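Local coordinates for protein transcriptional regulator, LacI family (PDB 4RKR) that probably represses or otherwise controls transcription in response to a sugar effector, and holds a galactose-glucose disaccharide in its periplasmic-binding-protein-like cleft, at residues Ala73-Leu78 / Pro93-Asp98. Numbering follows the deposited sequence.
Sequences AVIGYL and PLIVLD. With GAL (beta-D-galactopyranose), chain E; GLC (alpha-D-glucopyranose), chain B.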
loop_
_atom_site.group_PDB
_atom_site.type_symbol
_atom_site.label_atom_id
_atom_site.label_comp_id
_atom_site.label_asym_id
_atom_site.label_seq_id
_atom_site.Cartn_x
_atom_site.Cartn_y
_atom_site.Cartn_z
ATOM N N ALA A 73 20.008 -2.057 -14.242
ATOM C CA ALA A 73 20.176 -1.126 -13.136
ATOM C C ALA A 73 19.215 -1.481 -12.011
ATOM O O ALA A 73 18.216 -2.170 -12.222
ATOM C CB ALA A 73 19.919 0.293 -13.602
ATOM N N VAL A 74 19.537 -1.016 -10.813
ATOM C CA VAL A 74 18.683 -1.221 -9.660
ATOM C C VAL A 74 18.512 0.066 -8.921
ATOM O O VAL A 74 19.473 0.803 -8.691
ATOM C CB VAL A 74 19.255 -2.259 -8.672
ATOM C CG1 VAL A 74 18.472 -2.246 -7.363
ATOM C CG2 VAL A 74 19.217 -3.641 -9.293
ATOM N N ILE A 75 17.271 0.321 -8.545
ATOM C CA ILE A 75 16.942 1.370 -7.604
ATOM C C ILE A 75 16.353 0.676 -6.378
ATOM O O ILE A 75 15.492 -0.209 -6.497
ATOM C CB ILE A 75 15.874 2.281 -8.192
ATOM C CG1 ILE A 75 16.439 3.031 -9.389
ATOM C CG2 ILE A 75 15.327 3.228 -7.111
ATOM C CD1 ILE A 75 15.373 3.713 -10.234
ATOM N N GLY A 76 16.787 1.058 -5.196
ATOM C CA GLY A 76 16.265 0.363 -4.038
ATOM C C GLY A 76 16.655 0.826 -2.664
ATOM O O GLY A 76 17.623 1.584 -2.462
ATOM N N TYR A 77 15.859 0.347 -1.717
ATOM C CA TYR A 77 16.197 0.370 -0.309
ATOM C C TYR A 77 16.828 -0.986 -0.000
ATOM O O TYR A 77 16.170 -2.017 -0.129
ATOM C CB TYR A 77 14.942 0.594 0.521
ATOM C CG TYR A 77 14.458 2.030 0.553
ATOM C CD1 TYR A 77 13.701 2.567 -0.499
ATOM C CD2 TYR A 77 14.731 2.844 1.646
ATOM C CE1 TYR A 77 13.251 3.880 -0.456
ATOM C CE2 TYR A 77 14.290 4.157 1.697
ATOM C CZ TYR A 77 13.549 4.661 0.655
ATOM O OH TYR A 77 13.148 5.950 0.710
ATOM N N LEU A 78 18.102 -0.991 0.398
ATOM C CA LEU A 78 18.875 -2.237 0.451
ATOM C C LEU A 78 19.213 -2.734 1.837
ATOM O O LEU A 78 19.940 -3.720 1.964
ATOM C CB LEU A 78 20.176 -2.092 -0.350
ATOM C CG LEU A 78 20.071 -1.958 -1.881
ATOM C CD1 LEU A 78 21.371 -2.424 -2.505
ATOM C CD2 LEU A 78 18.916 -2.749 -2.488
ATOM N N PRO A 93 24.518 0.201 -12.784
ATOM C CA PRO A 93 24.346 1.166 -11.708
ATOM C C PRO A 93 23.322 0.788 -10.661
ATOM O O PRO A 93 22.206 0.345 -10.982
ATOM C CB PRO A 93 23.879 2.448 -12.427
ATOM C CG PRO A 93 23.503 2.044 -13.782
ATOM C CD PRO A 93 24.277 0.804 -14.108
ATOM N N LEU A 94 23.728 0.973 -9.417
ATOM C CA LEU A 94 22.856 0.896 -8.277
ATOM C C LEU A 94 22.620 2.305 -7.771
ATOM O O LEU A 94 23.571 3.064 -7.549
ATOM C CB LEU A 94 23.501 0.087 -7.154
ATOM C CG LEU A 94 22.697 0.005 -5.849
ATOM C CD1 LEU A 94 21.339 -0.646 -6.112
ATOM C CD2 LEU A 94 23.476 -0.764 -4.788
ATOM N N ILE A 95 21.350 2.632 -7.576
ATOM C CA ILE A 95 20.950 3.848 -6.911
ATOM C C ILE A 95 20.249 3.446 -5.639
ATOM O O ILE A 95 19.185 2.810 -5.697
ATOM C CB ILE A 95 19.967 4.634 -7.777
ATOM C CG1 ILE A 95 20.655 5.004 -9.095
ATOM C CG2 ILE A 95 19.488 5.880 -7.027
ATOM C CD1 ILE A 95 19.727 5.613 -10.112
ATOM N N VAL A 96 20.851 3.799 -4.502
ATOM C CA VAL A 96 20.317 3.440 -3.174
ATOM C C VAL A 96 19.665 4.645 -2.525
ATOM O O VAL A 96 20.070 5.774 -2.780
ATOM C CB VAL A 96 21.397 2.893 -2.207
ATOM C CG1 VAL A 96 22.074 1.667 -2.785
ATOM C CG2 VAL A 96 22.439 3.941 -1.871
ATOM N N LEU A 97 18.658 4.397 -1.688
ATOM C CA LEU A 97 18.007 5.470 -0.919
ATOM C C LEU A 97 18.245 5.323 0.565
ATOM O O LEU A 97 18.326 4.208 1.103
ATOM C CB LEU A 97 16.498 5.513 -1.178
ATOM C CG LEU A 97 16.160 6.109 -2.545
ATOM C CD1 LEU A 97 15.990 5.019 -3.583
ATOM C CD2 LEU A 97 14.919 6.968 -2.484
ATOM N N ASP A 98 18.408 6.474 1.206
ATOM C CA ASP A 98 18.334 6.583 2.648
ATOM C C ASP A 98 19.321 5.685 3.386
ATOM O O ASP A 98 18.986 5.150 4.430
ATOM C CB ASP A 98 16.899 6.261 3.080
ATOM C CG ASP A 98 16.508 6.906 4.399
ATOM O OD1 ASP A 98 17.247 7.757 4.958
ATOM O OD2 ASP A 98 15.428 6.531 4.876
HETATM C C1 GAL E . 12.373 3.873 5.959
HETATM C C2 GAL E . 11.008 3.889 6.649
HETATM C C3 GAL E . 9.940 4.472 5.726
HETATM C C4 GAL E . 10.397 5.808 5.165
HETATM C C5 GAL E . 11.786 5.693 4.557
HETATM C C6 GAL E . 12.266 7.060 4.098
HETATM O O2 GAL E . 10.662 2.540 6.982
HETATM O O3 GAL E . 8.695 4.691 6.399
HETATM O O4 GAL E . 10.412 6.770 6.214
HETATM O O5 GAL E . 12.720 5.175 5.503
HETATM O O6 GAL E . 13.376 6.877 3.219
HETATM C C1 GLC B . 17.415 2.452 6.465
HETATM C C2 GLC B . 17.029 3.928 6.596
HETATM C C3 GLC B . 15.626 4.092 7.142
HETATM C C4 GLC B . 14.660 3.304 6.288
HETATM C C5 GLC B . 15.089 1.840 6.281
HETATM C C6 GLC B . 14.133 1.007 5.440
HETATM O O1 GLC B . 17.588 1.888 7.766
HETATM O O2 GLC B . 17.905 4.605 7.501
HETATM O O3 GLC B . 15.282 5.478 7.198
HETATM O O4 GLC B . 13.362 3.417 6.867
HETATM O O5 GLC B . 16.419 1.683 5.778
HETATM O O6 GLC B . 14.687 -0.299 5.241
#
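Val-74 to Leu-94, Ile-75 to Ile-95 and Gly-76 to Val-96 are the paired residues of two neighbouring parallel strands, joined through helix 82-89 as a beta-alpha-beta crossover inside one lobe of a periplasmic-binding-protein-like fold. The pair is a worked example of how parallel sheets place ligand-binding groups at the carboxyl ends of their strands. Four backbone hydrogen bonds lace the pair, from Val-74 N to Pro-93 O (3.0 Å) as far as Leu-97 N to Gly-76 O (3.1 Å). On the face turned to the crossover helix, Val-74 and Leu-94 lie alongside each other, CG1 to CD1 3.5 Å, while Leu-78 meets Leu-94 tip to tip through CD1 and CD2. Ile-75 and Ile-95 line the opposite face, where Ile-75 CG2 also touches Leu-97 CD1.

Beyond the paired residues, Tyr-77 and Asp-98 reach the sugars. Leu-97 CB sits over one face of the Tyr-77 ring, a CH-pi contact 3.8 Å from the centroid, and Phe-30 and Phe-33 meet the ring edge-to-face. The Tyr-77 hydroxyl hydrogen-bonds to that of Tyr-29 and lies 2.7 Å from galactose O6, which is in the ring plane. With CG anti to its amide nitrogen (chi1 -154°), Asp-98 carries its carboxylate to the sugars, almost perpendicular to the ring (87°); its OD2 accepts from glucose O3 at 2.6 Å and from galactose O6 at 2.7 Å, besides bonding to Tyr-112 OH. With alanine replacing Tyr-77, Leu-97 CB would probably lose its ring cover, and Tyr-29 OH and galactose O6 one partner each.

One carboxylate oxygen thus bridges both sugar units, and the neighbouring phenol converges on the same galactose hydroxyl, so recognition probably depends partly on how the strands align them.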